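Local coordinates for protein isoflavone reductase (Medicago sativa, PDB 2GAS) that catalyses the NADPH-dependent reduction of 2'-hydroxyisoflavones to chiral isoflavanones, a late step in making the alfalfa phytoalexin (-)-medicarpin, at residues 20-23 and 28-31; 90-95 and 134-139; 118-121 and 126-129; 231-236 and 298-303; 243-248 and 269-274. All coordinates share one frame; numbering follows the deposited sequence.

Contact 1. Residues 20-23 and 28-31; sequences WASI and PTYA
Within the beta-alpha-beta unit made by strand 5-8, helix 15-25 and strand 29-33, Ser22 on the helix meets Thr29 at the start of the second strand. Their CA atoms lie 6.2 Å apart, and both CB atoms point toward the opposing segment. Ser22 OG donates a hydrogen bond to Thr29 OG1 at 2.7 Å. The threonine hydroxyl passes its own hydrogen on to Asn27 O, in the turn between helix and strand, which makes a short relay from helix side chain to turn backbone.

A chi1 of -176° swings Ser22 OG away from its own amide nitrogen and out to the strand. Methyl packing flanks the bond: Thr29 CG2 is 3.7 Å from Ser22 CB. The next residue, Ile23, brings its CD1 methyl to 3.7 Å from Thr29 CB, the two side chains crossing at about a right angle.

This is the first beta-alpha-beta crossover of a Rossmann-type fold, the part that typically binds the dinucleotide in this family. Thr29 lies about 8 Å, side chain to side chain, from Pro10 in the inferred NADP(+)-binding loop, and the strand leads to Arg34, a cofactor ligand by similarity. Backbone bonds of Tyr30 to Ile5 and Ile7, and of Thr29 to Ile58, set strand 29-33 between strands 5-8 and 58-61, while Ser22 also touches Ile5 of strand 5-8 and Ile199 of helix 191-202.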
# COMPACT_ATOMS: atom_id res chain seq x y z
N TRP A 20 -13.92 -0.30 3.98
CA TRP A 20 -14.42 0.08 5.30
C TRP A 20 -14.22 1.57 5.61
O TRP A 20 -15.09 2.20 6.22
CB TRP A 20 -13.77 -0.78 6.40
CG TRP A 20 -14.25 -2.21 6.38
CD1 TRP A 20 -15.53 -2.64 6.14
CD2 TRP A 20 -13.48 -3.38 6.65
NE1 TRP A 20 -15.60 -4.01 6.24
CE2 TRP A 20 -14.36 -4.49 6.55
CE3 TRP A 20 -12.13 -3.61 6.96
CZ2 TRP A 20 -13.93 -5.81 6.75
CZ3 TRP A 20 -11.70 -4.92 7.16
CH2 TRP A 20 -12.60 -6.00 7.06
N ALA A 21 -13.10 2.14 5.19
CA ALA A 21 -12.86 3.56 5.45
C ALA A 21 -13.83 4.42 4.64
O ALA A 21 -14.26 5.48 5.09
CB ALA A 21 -11.41 3.92 5.10
N SER A 22 -14.18 3.95 3.45
CA SER A 22 -15.10 4.70 2.60
C SER A 22 -16.47 4.73 3.29
O SER A 22 -17.12 5.77 3.35
CB SER A 22 -15.20 4.05 1.22
OG SER A 22 -16.01 4.82 0.35
N ILE A 23 -16.89 3.58 3.81
CA ILE A 23 -18.17 3.49 4.51
C ILE A 23 -18.14 4.37 5.76
O ILE A 23 -19.10 5.10 6.04
CB ILE A 23 -18.48 2.04 4.95
CG1 ILE A 23 -18.87 1.19 3.74
CG2 ILE A 23 -19.59 2.03 6.01
CD1 ILE A 23 -20.11 1.67 3.01
N PRO A 28 -20.72 7.18 -0.69
CA PRO A 28 -21.51 6.10 -1.28
C PRO A 28 -20.37 5.18 -1.73
O PRO A 28 -19.48 5.62 -2.46
CB PRO A 28 -22.20 6.78 -2.45
CG PRO A 28 -22.41 8.17 -1.95
CD PRO A 28 -21.09 8.48 -1.27
N THR A 29 -20.40 3.93 -1.30
CA THR A 29 -19.31 3.00 -1.60
C THR A 29 -19.72 1.85 -2.51
O THR A 29 -20.73 1.19 -2.27
CB THR A 29 -18.73 2.47 -0.28
OG1 THR A 29 -18.42 3.59 0.56
CG2 THR A 29 -17.47 1.67 -0.52
N TYR A 30 -18.91 1.62 -3.54
CA TYR A 30 -19.15 0.56 -4.52
C TYR A 30 -17.95 -0.38 -4.60
O TYR A 30 -16.81 0.05 -4.45
CB TYR A 30 -19.38 1.18 -5.91
CG TYR A 30 -20.55 2.14 -5.99
CD1 TYR A 30 -20.52 3.37 -5.34
CD2 TYR A 30 -21.68 1.81 -6.73
CE1 TYR A 30 -21.60 4.25 -5.42
CE2 TYR A 30 -22.76 2.69 -6.82
CZ TYR A 30 -22.72 3.90 -6.16
OH TYR A 30 -23.80 4.75 -6.23
N ALA A 31 -18.21 -1.66 -4.82
CA ALA A 31 -17.14 -2.65 -4.94
C ALA A 31 -17.36 -3.48 -6.20
O ALA A 31 -18.46 -3.98 -6.43
CB ALA A 31 -17.11 -3.55 -3.71

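Contact 2. Residues 90-95 and 134-139; sequences EDQVKI and ASIRRV
This is a small, mostly buried helix-to-helix contact in which Gln92, in the first turn of helix 92-102, packs against Ile136 in the middle of helix 126-143. The two CA atoms are 7.3 Å apart and both side chains start out toward the other helix, crossing at about a right angle. The CD1 methyl of Ile136 does most of the touching: it lies 3.7 Å from Gln92 CB, and the neighbouring branch, Ile136 CG2, is 3.9 Å from Gln92 NE2. The still shorter approach of CD1 to that amide nitrogen is doubtful. Ile136 reaches across because its outer chain is extended, with chi2 at -174°; the same methyl lies 4.3 Å from Glu90 N.

Both helices belong to the Rossmann-type domain, and the polar end of Gln92 is bonded on both sides: OE1 accepts from Ser111 N in the loop after strand 107-109, while NE2 donates to Ile89 O, just ahead of its own segment. The amide is thus held at both ends although it faces an aliphatic group.

Helix 126-143 also carries Lys133, the inferred proton acceptor, whose side chain is about 6 Å from that of Ile136. Next along, Arg137, an NADP(+) ligand by similarity, makes salt bridges with Glu112, Asp116 and Asp118. Within segment 90-95, Lys94 NZ pairs with Asp91 OD1 at 2.9 Å.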
# COMPACT_ATOMS: atom_id res chain seq x y z
N GLU A 90 0.17 -4.55 -14.74
CA GLU A 90 -0.01 -4.27 -16.16
C GLU A 90 -1.46 -4.22 -16.64
O GLU A 90 -1.74 -3.61 -17.67
CB GLU A 90 0.78 -5.27 -17.00
CG GLU A 90 0.41 -6.74 -16.80
CD GLU A 90 1.14 -7.40 -15.64
OE1 GLU A 90 1.11 -8.65 -15.57
OE2 GLU A 90 1.75 -6.69 -14.80
N ASP A 91 -2.37 -4.85 -15.90
CA ASP A 91 -3.77 -4.83 -16.31
C ASP A 91 -4.44 -3.47 -16.10
O ASP A 91 -5.57 -3.24 -16.54
CB ASP A 91 -4.57 -5.92 -15.57
CG ASP A 91 -4.43 -7.28 -16.23
OD1 ASP A 91 -4.06 -7.34 -17.43
OD2 ASP A 91 -4.71 -8.30 -15.57
N GLN A 92 -3.74 -2.55 -15.45
CA GLN A 92 -4.31 -1.23 -15.25
C GLN A 92 -4.43 -0.50 -16.58
O GLN A 92 -5.08 0.53 -16.68
CB GLN A 92 -3.47 -0.41 -14.26
CG GLN A 92 -3.56 -0.96 -12.85
CD GLN A 92 -2.68 -0.22 -11.88
OE1 GLN A 92 -3.14 0.66 -11.15
NE2 GLN A 92 -1.40 -0.56 -11.86
N VAL A 93 -3.79 -1.05 -17.62
CA VAL A 93 -3.88 -0.46 -18.95
C VAL A 93 -5.33 -0.62 -19.39
O VAL A 93 -5.91 0.28 -20.00
CB VAL A 93 -2.98 -1.21 -19.96
CG1 VAL A 93 -3.26 -0.72 -21.37
CG2 VAL A 93 -1.52 -1.00 -19.60
N LYS A 94 -5.91 -1.77 -19.06
CA LYS A 94 -7.29 -2.05 -19.40
C LYS A 94 -8.22 -1.15 -18.59
O LYS A 94 -9.23 -0.66 -19.09
CB LYS A 94 -7.60 -3.52 -19.12
CG LYS A 94 -6.72 -4.47 -19.91
CD LYS A 94 -6.74 -5.89 -19.34
CE LYS A 94 -5.84 -6.81 -20.16
NZ LYS A 94 -5.76 -8.18 -19.58
N ILE A 95 -7.86 -0.91 -17.33
CA ILE A 95 -8.67 -0.05 -16.48
C ILE A 95 -8.67 1.39 -17.00
O ILE A 95 -9.71 2.05 -17.02
CB ILE A 95 -8.16 -0.05 -15.03
CG1 ILE A 95 -8.28 -1.45 -14.43
CG2 ILE A 95 -8.96 0.96 -14.20
CD1 ILE A 95 -9.70 -1.95 -14.31
N ALA A 134 5.85 2.68 -12.24
CA ALA A 134 6.19 4.01 -12.73
C ALA A 134 5.68 4.16 -14.17
O ALA A 134 5.22 5.23 -14.56
CB ALA A 134 7.69 4.24 -12.68
N SER A 135 5.76 3.09 -14.94
CA SER A 135 5.29 3.13 -16.32
C SER A 135 3.80 3.41 -16.36
O SER A 135 3.31 4.14 -17.23
CB SER A 135 5.60 1.82 -17.04
OG SER A 135 6.98 1.73 -17.33
N ILE A 136 3.06 2.83 -15.42
CA ILE A 136 1.63 3.06 -15.35
C ILE A 136 1.36 4.53 -15.01
O ILE A 136 0.41 5.12 -15.52
CB ILE A 136 0.98 2.12 -14.32
CG1 ILE A 136 0.95 0.70 -14.91
CG2 ILE A 136 -0.44 2.58 -13.98
CD1 ILE A 136 0.21 -0.28 -14.09
N ARG A 137 2.19 5.12 -14.16
CA ARG A 137 2.02 6.53 -13.83
C ARG A 137 2.14 7.35 -15.11
O ARG A 137 1.36 8.26 -15.35
CB ARG A 137 3.10 7.01 -12.86
CG ARG A 137 2.97 6.46 -11.46
CD ARG A 137 3.95 7.17 -10.55
NE ARG A 137 3.83 6.72 -9.16
CZ ARG A 137 4.47 7.27 -8.15
NH1 ARG A 137 5.29 8.30 -8.36
NH2 ARG A 137 4.32 6.78 -6.92
N ARG A 138 3.13 7.01 -15.94
CA ARG A 138 3.35 7.74 -17.18
C ARG A 138 2.14 7.64 -18.11
O ARG A 138 1.80 8.61 -18.79
CB ARG A 138 4.61 7.23 -17.89
CG ARG A 138 5.91 7.38 -17.07
CD ARG A 138 6.23 8.84 -16.73
NE ARG A 138 5.63 9.30 -15.47
CZ ARG A 138 6.09 9.00 -14.26
NH1 ARG A 138 7.16 8.22 -14.13
NH2 ARG A 138 5.50 9.50 -13.18
N VAL A 139 1.50 6.47 -18.15
CA VAL A 139 0.32 6.29 -19.00
C VAL A 139 -0.80 7.18 -18.49
O VAL A 139 -1.45 7.89 -19.26
CB VAL A 139 -0.17 4.83 -18.99
CG1 VAL A 139 -1.46 4.71 -19.80
CG2 VAL A 139 0.90 3.92 -19.57

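Contact 3. Residues 118-121 and 126-129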
# COMPACT_ATOMS: atom_id res chain seq x y z
N ASP A 118 8.80 6.78 -8.07
CA ASP A 118 9.57 7.74 -8.87
C ASP A 118 10.75 8.21 -8.03
O ASP A 118 11.53 9.06 -8.45
CB ASP A 118 8.70 8.92 -9.28
CG ASP A 118 7.84 8.62 -10.51
OD1 ASP A 118 6.77 9.23 -10.65
OD2 ASP A 118 8.26 7.77 -11.33
N ARG A 119 10.87 7.63 -6.83
CA ARG A 119 11.94 7.96 -5.89
C ARG A 119 12.55 6.72 -5.25
O ARG A 119 12.34 6.45 -4.06
CB ARG A 119 11.42 8.86 -4.77
CG ARG A 119 11.04 10.26 -5.18
CD ARG A 119 10.68 11.04 -3.92
NE ARG A 119 10.61 12.48 -4.15
CZ ARG A 119 9.48 13.17 -4.26
NH1 ARG A 119 8.32 12.55 -4.17
NH2 ARG A 119 9.52 14.48 -4.45
N HIS A 120 13.32 5.96 -6.02
CA HIS A 120 13.95 4.77 -5.46
C HIS A 120 15.30 4.49 -6.12
O HIS A 120 15.61 5.03 -7.18
CB HIS A 120 13.05 3.54 -5.64
CG HIS A 120 13.13 2.93 -7.00
ND1 HIS A 120 12.21 3.21 -7.99
CD2 HIS A 120 14.03 2.08 -7.55
CE1 HIS A 120 12.54 2.55 -9.09
NE2 HIS A 120 13.64 1.86 -8.85
N ASP A 121 16.09 3.64 -5.47
CA ASP A 121 17.40 3.26 -5.97
C ASP A 121 17.53 1.76 -5.75
O ASP A 121 18.60 1.26 -5.40
CB ASP A 121 18.50 3.98 -5.18
CG ASP A 121 18.43 5.49 -5.32
OD1 ASP A 121 18.79 6.00 -6.41
OD2 ASP A 121 18.02 6.17 -4.36
N VAL A 126 13.37 -6.53 -7.56
CA VAL A 126 12.29 -5.62 -7.17
C VAL A 126 12.26 -4.36 -8.02
O VAL A 126 11.20 -3.78 -8.26
CB VAL A 126 12.38 -5.24 -5.65
CG1 VAL A 126 13.44 -4.18 -5.41
CG2 VAL A 126 11.02 -4.77 -5.17
N ARG A 127 13.43 -3.94 -8.51
CA ARG A 127 13.53 -2.74 -9.33
C ARG A 127 12.55 -2.76 -10.50
O ARG A 127 11.88 -1.76 -10.77
CB ARG A 127 14.95 -2.58 -9.87
CG ARG A 127 15.18 -1.30 -10.66
CD ARG A 127 16.58 -1.25 -11.23
NE ARG A 127 16.90 0.06 -11.81
CZ ARG A 127 17.10 1.17 -11.11
NH1 ARG A 127 17.02 1.15 -9.79
NH2 ARG A 127 17.39 2.31 -11.74
N GLN A 128 12.45 -3.89 -11.19
CA GLN A 128 11.55 -3.98 -12.33
C GLN A 128 10.08 -3.80 -11.96
O GLN A 128 9.31 -3.23 -12.75
CB GLN A 128 11.72 -5.30 -13.08
CG GLN A 128 10.82 -5.40 -14.31
CD GLN A 128 10.93 -4.16 -15.20
OE1 GLN A 128 12.01 -3.85 -15.71
NE2 GLN A 128 9.82 -3.46 -15.39
N VAL A 129 9.69 -4.26 -10.78
CA VAL A 129 8.30 -4.11 -10.35
C VAL A 129 7.99 -2.64 -10.10
O VAL A 129 6.92 -2.14 -10.46
CB VAL A 129 8.00 -4.90 -9.06
CG1 VAL A 129 6.56 -4.67 -8.64
CG2 VAL A 129 8.26 -6.37 -9.29
O HOH W 1 16.18 4.29 -9.71
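His120 and Arg127 meet at about a right angle, the imidazole of the loop set against the long side chain from the first turn of helix 126-143, with ring and guanidinium planes 69° apart. That tilt excludes a parallel stack. The closest atoms are His120 NE2 and Arg127 NH1, 3.6 Å apart, and NH1 comes to the ring obliquely. The aliphatic stem joins in as well, since Arg127 CG lies 4.0 Å from His120 NE2.

Arg127 is extended from CG to NE, with CG turned away from its own amide nitrogen (chi1 -176°), and this carries the guanidinium alongside the loop. There its edge, near the plane, faces Asp121 C, 4.1 Å from Arg127 NH1. The imidazole takes the less common chi1 of 81°, between the backbone N and the carbonyl carbon. ND1 donates to Val117 O, which helps fix the ring's rotation, and Phe130 packs against it edge to face.

One water joins the two segments. It donates to His120 O at 2.7 Å and accepts a weak bond from Arg127 NH2 at 3.1 Å, sitting above the imidazole but displaced toward its rim.

His120 is about 8 Å, side chain to side chain, from Lys133, the inferred proton acceptor further along the helix. No direct hydrogen bond crosses this surface contact. Arg127 NH1 instead bonds to Ala122 O, so the guanidinium holds the loop through backbone oxygens, one reached directly and the other more weakly, through water. The imidazole meets the arginine without a hydrogen bond, and any electrostatic part of their contact is probably modest.

Contact 4. Residues 231-236 and 298-303; sequences EKKIGK and TADEYL
The backbones approach most closely at Lys233 and Leu303, whose CA atoms are 8.3 Å apart, where the last turn of helix 223-234 faces the short C-terminal helix 299-303. Lys233 has the largest share of the buried surface. Its chain leads NZ to Asp300, a residue in the first turn of the other helix. Lys233 NZ and Asp300 OD1 form a salt bridge at 2.7 Å; the hydrogen bond within it is weak, and the exact placing of both OD1 and the end of Lys233 is doubtful because the model crowds them. The same ammonium also bonds to Asn304 OD1, just after the segment. Lys232 NZ adds a long salt bridge to Asp300 OD1 at 3.8 Å, completing a network of two lysines round one carboxylate. Behind the charges, Lys233 CD rests 3.9 Å from Leu303 CB, the two side chains crossing at about a right angle.

The start of helix 299-303 is a capping box: Glu301 N donates to Thr298 OG1 (3.0 Å), and Thr298 N donates in return to Glu301 OE2 (3.1 Å). Acid in a first helical turn and bases in a last one probably suit both helix dipoles. Gly235, with positive phi, is the first residue to leave helical geometry after helix 223-234.

Leu303 also touches Trp230 of helix 223-234 and, together with Ala299 and Tyr302, packs on Leu160 of helix 156-160, so the C-terminal helix lies against both of these helices.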
# COMPACT_ATOMS: atom_id res chain seq x y z
N GLU A 231 12.36 -4.38 22.17
CA GLU A 231 13.09 -4.86 23.34
C GLU A 231 12.47 -4.33 24.62
O GLU A 231 12.37 -5.05 25.62
CB GLU A 231 14.55 -4.42 23.26
CG GLU A 231 15.36 -5.29 22.34
CD GLU A 231 16.77 -4.78 22.17
OE1 GLU A 231 17.64 -5.58 21.79
OE2 GLU A 231 16.99 -3.57 22.42
N LYS A 232 12.05 -3.07 24.60
CA LYS A 232 11.43 -2.47 25.77
C LYS A 232 10.13 -3.19 26.09
O LYS A 232 9.78 -3.40 27.26
CB LYS A 232 11.15 -0.99 25.52
CG LYS A 232 10.46 -0.29 26.68
CD LYS A 232 9.94 1.09 26.29
CE LYS A 232 8.95 0.99 25.14
NZ LYS A 232 8.27 2.29 24.85
N LYS A 233 9.41 -3.59 25.05
CA LYS A 233 8.13 -4.27 25.22
C LYS A 233 8.22 -5.67 25.82
O LYS A 233 7.39 -6.03 26.66
CB LYS A 233 7.39 -4.34 23.89
CG LYS A 233 6.90 -2.99 23.42
CD LYS A 233 6.14 -3.11 22.13
CE LYS A 233 5.43 -1.82 21.82
NZ LYS A 233 4.49 -1.45 22.92
N ILE A 234 9.20 -6.46 25.40
CA ILE A 234 9.32 -7.81 25.94
C ILE A 234 10.30 -7.92 27.09
O ILE A 234 10.51 -9.00 27.65
CB ILE A 234 9.68 -8.83 24.85
CG1 ILE A 234 10.99 -8.44 24.16
CG2 ILE A 234 8.55 -8.89 23.82
CD1 ILE A 234 11.57 -9.56 23.30
N GLY A 235 10.93 -6.80 27.44
CA GLY A 235 11.86 -6.79 28.55
C GLY A 235 13.13 -7.61 28.43
O GLY A 235 13.58 -8.17 29.43
N LYS A 236 13.70 -7.71 27.23
CA LYS A 236 14.95 -8.43 27.06
C LYS A 236 15.69 -7.86 25.86
O LYS A 236 15.09 -7.23 24.99
CB LYS A 236 14.73 -9.94 26.89
CG LYS A 236 13.95 -10.34 25.67
CD LYS A 236 14.03 -11.85 25.45
CE LYS A 236 15.43 -12.28 25.01
NZ LYS A 236 15.46 -13.69 24.54
N THR A 298 0.16 3.66 16.41
CA THR A 298 1.61 3.75 16.43
C THR A 298 2.28 2.39 16.28
O THR A 298 1.66 1.35 16.49
CB THR A 298 2.11 4.40 17.74
OG1 THR A 298 1.76 3.56 18.84
CG2 THR A 298 1.47 5.77 17.93
N ALA A 299 3.56 2.40 15.91
CA ALA A 299 4.29 1.15 15.76
C ALA A 299 4.31 0.49 17.14
O ALA A 299 4.22 -0.73 17.26
CB ALA A 299 5.71 1.43 15.29
N ASP A 300 4.42 1.31 18.18
CA ASP A 300 4.44 0.82 19.55
C ASP A 300 3.14 0.07 19.87
O ASP A 300 3.17 -1.03 20.40
CB ASP A 300 4.61 1.99 20.53
CG ASP A 300 4.69 1.53 21.97
OD1 ASP A 300 5.72 0.94 22.36
OD2 ASP A 300 3.71 1.75 22.72
N GLU A 301 2.02 0.69 19.53
CA GLU A 301 0.71 0.09 19.77
C GLU A 301 0.54 -1.17 18.93
O GLU A 301 0.05 -2.20 19.42
CB GLU A 301 -0.40 1.10 19.45
CG GLU A 301 -0.53 2.23 20.48
CD GLU A 301 -1.41 3.40 20.03
OE1 GLU A 301 -1.76 4.24 20.89
OE2 GLU A 301 -1.76 3.49 18.83
N TYR A 302 0.95 -1.11 17.67
CA TYR A 302 0.83 -2.26 16.78
C TYR A 302 1.53 -3.51 17.34
O TYR A 302 0.99 -4.61 17.29
CB TYR A 302 1.41 -1.94 15.39
CG TYR A 302 1.48 -3.17 14.50
CD1 TYR A 302 0.34 -3.67 13.88
CD2 TYR A 302 2.67 -3.88 14.36
CE1 TYR A 302 0.38 -4.86 13.15
CE2 TYR A 302 2.72 -5.07 13.65
CZ TYR A 302 1.57 -5.55 13.04
OH TYR A 302 1.63 -6.75 12.36
N LEU A 303 2.74 -3.32 17.85
CA LEU A 303 3.51 -4.44 18.38
C LEU A 303 2.97 -5.03 19.69
O LEU A 303 3.34 -6.14 20.06
CB LEU A 303 4.97 -4.02 18.56
CG LEU A 303 5.73 -3.78 17.26
CD1 LEU A 303 7.08 -3.17 17.57
CD2 LEU A 303 5.88 -5.08 16.49

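Contact 5. Residues 243-248 and 269-274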
# COMPACT_ATOMS: atom_id res chain seq x y z
N VAL A 243 24.76 -6.58 8.90
CA VAL A 243 25.36 -7.06 7.66
C VAL A 243 25.54 -5.92 6.66
O VAL A 243 24.63 -5.13 6.43
CB VAL A 243 24.48 -8.16 7.03
CG1 VAL A 243 25.10 -8.64 5.74
CG2 VAL A 243 24.32 -9.31 8.01
N SER A 244 26.74 -5.84 6.08
CA SER A 244 27.09 -4.80 5.12
C SER A 244 26.27 -4.87 3.84
O SER A 244 25.84 -5.95 3.42
CB SER A 244 28.57 -4.89 4.77
OG SER A 244 28.81 -6.02 3.95
N GLU A 245 26.08 -3.72 3.20
CA GLU A 245 25.32 -3.67 1.96
C GLU A 245 25.92 -4.60 0.91
O GLU A 245 25.19 -5.30 0.22
CB GLU A 245 25.29 -2.25 1.39
CG GLU A 245 24.48 -2.16 0.11
CD GLU A 245 24.38 -0.76 -0.46
OE1 GLU A 245 23.58 -0.56 -1.40
OE2 GLU A 245 25.10 0.14 0.02
N GLU A 246 27.24 -4.61 0.80
CA GLU A 246 27.89 -5.47 -0.18
C GLU A 246 27.49 -6.93 0.01
O GLU A 246 27.24 -7.65 -0.95
CB GLU A 246 29.42 -5.37 -0.08
CG GLU A 246 30.01 -4.01 -0.39
CD GLU A 246 29.69 -2.98 0.68
OE1 GLU A 246 29.78 -3.31 1.88
OE2 GLU A 246 29.36 -1.83 0.31
N GLN A 247 27.43 -7.36 1.27
CA GLN A 247 27.05 -8.73 1.57
C GLN A 247 25.57 -8.97 1.27
O GLN A 247 25.19 -10.04 0.81
CB GLN A 247 27.39 -9.04 3.04
CG GLN A 247 28.91 -9.04 3.31
CD GLN A 247 29.29 -9.04 4.79
OE1 GLN A 247 28.95 -8.12 5.54
NE2 GLN A 247 30.01 -10.08 5.22
N VAL A 248 24.74 -7.96 1.50
CA VAL A 248 23.32 -8.08 1.21
C VAL A 248 23.09 -8.23 -0.29
O VAL A 248 22.33 -9.08 -0.73
CB VAL A 248 22.54 -6.85 1.72
CG1 VAL A 248 21.10 -6.88 1.21
CG2 VAL A 248 22.56 -6.81 3.24
N GLN A 269 14.25 -0.56 1.45
CA GLN A 269 13.59 0.05 2.61
C GLN A 269 14.51 0.26 3.81
O GLN A 269 14.41 1.27 4.50
CB GLN A 269 12.39 -0.83 3.01
CG GLN A 269 11.36 -0.19 3.95
CD GLN A 269 11.55 -0.58 5.42
OE1 GLN A 269 12.11 -1.64 5.72
NE2 GLN A 269 11.06 0.26 6.33
N GLN A 270 15.43 -0.68 4.03
CA GLN A 270 16.33 -0.64 5.17
C GLN A 270 17.69 0.02 4.96
O GLN A 270 18.24 0.62 5.89
CB GLN A 270 16.55 -2.06 5.69
CG GLN A 270 15.29 -2.77 6.18
CD GLN A 270 15.03 -2.55 7.66
OE1 GLN A 270 15.90 -2.82 8.49
NE2 GLN A 270 13.84 -2.07 7.99
N ILE A 271 18.24 -0.11 3.75
CA ILE A 271 19.55 0.45 3.45
C ILE A 271 19.50 1.72 2.60
O ILE A 271 20.11 2.73 2.96
CB ILE A 271 20.45 -0.59 2.73
CG1 ILE A 271 20.76 -1.74 3.68
CG2 ILE A 271 21.76 0.05 2.27
CD1 ILE A 271 21.28 -1.25 4.98
N LYS A 272 18.79 1.67 1.49
CA LYS A 272 18.72 2.83 0.62
C LYS A 272 17.83 3.92 1.19
O LYS A 272 17.93 5.08 0.79
CB LYS A 272 18.23 2.44 -0.78
CG LYS A 272 19.08 1.38 -1.48
CD LYS A 272 20.54 1.81 -1.62
CE LYS A 272 20.68 2.99 -2.56
NZ LYS A 272 22.12 3.29 -2.87
N GLY A 273 16.95 3.55 2.13
CA GLY A 273 16.06 4.52 2.73
C GLY A 273 15.04 5.10 1.76
O GLY A 273 14.95 6.32 1.60
N ASP A 274 14.26 4.24 1.12
CA ASP A 274 13.27 4.73 0.17
C ASP A 274 12.16 5.59 0.77
O ASP A 274 11.41 6.22 0.03
CB ASP A 274 12.68 3.57 -0.66
CG ASP A 274 12.14 2.43 0.18
OD1 ASP A 274 11.65 2.67 1.30
OD2 ASP A 274 12.19 1.28 -0.30
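Glu245 and Ile271 give up the most surface here, in nearly equal shares, with Lys272 a distant third. Glu245 opens helix 245-254 and Ile271 lies in the last part of helix 259-271; their CA atoms are 7.2 Å apart and both side chains start toward each other. Glu245 is extended throughout, its CG turned away from the backbone N (chi1 -179°), and it lays its carboxyl end along the CG2 branch of Ile271. That methyl is 3.9 Å from Glu245 CD and 4.1 Å from Glu245 CG, so it meets the stem as well as the head.

Lys272 reaches the same carboxylate from the next position, its chain folded at chi2 and chi3. Glu245 OE1 is 3.9 Å from Lys272 CD, and Glu245 OE1 to Lys272 NZ measures 4.4 Å, beyond a salt bridge.

A capping box fixes the helix start beside Glu245. Gln247 OE1 accepts from both Ser244 OG (2.6 Å) and Ser244 N (3.2 Å), while Gln247 N gives Ser244 OG a weak bond. Ile271 and Val248 both touch Leu179 of strand 175-179. His267 lies against Glu245 and Lys272.

Between the segments, then, the glutamate packs at the surface against an isoleucine methyl on one residue and the lysine chain on the next, and the opposite charges probably add no more than a loose electrostatic attraction.

How the contacts relate
Along the chain, contact 1 comes first and closes before the others open; contact 3 is nested in the loop closed by contact 2, and contact 5 in that closed by contact 4. Contacts 2 and 3 share helix 126-143, have centres 15 Å apart, and are joined where Asp118 forms a salt bridge with Arg138. Contact 3 in turn touches contact 5 (centres 14 Å apart) through Asp121 and Lys272, linking the loop that precedes that helix to the later part of the chain. Contact 1, joining a helix to a strand of the parallel sheet, lies about 39 Å from contact 5, centre to centre. Contacts 2 and 3 lie near the inferred active-site lysine, 4 and 5 away from the annotated sites.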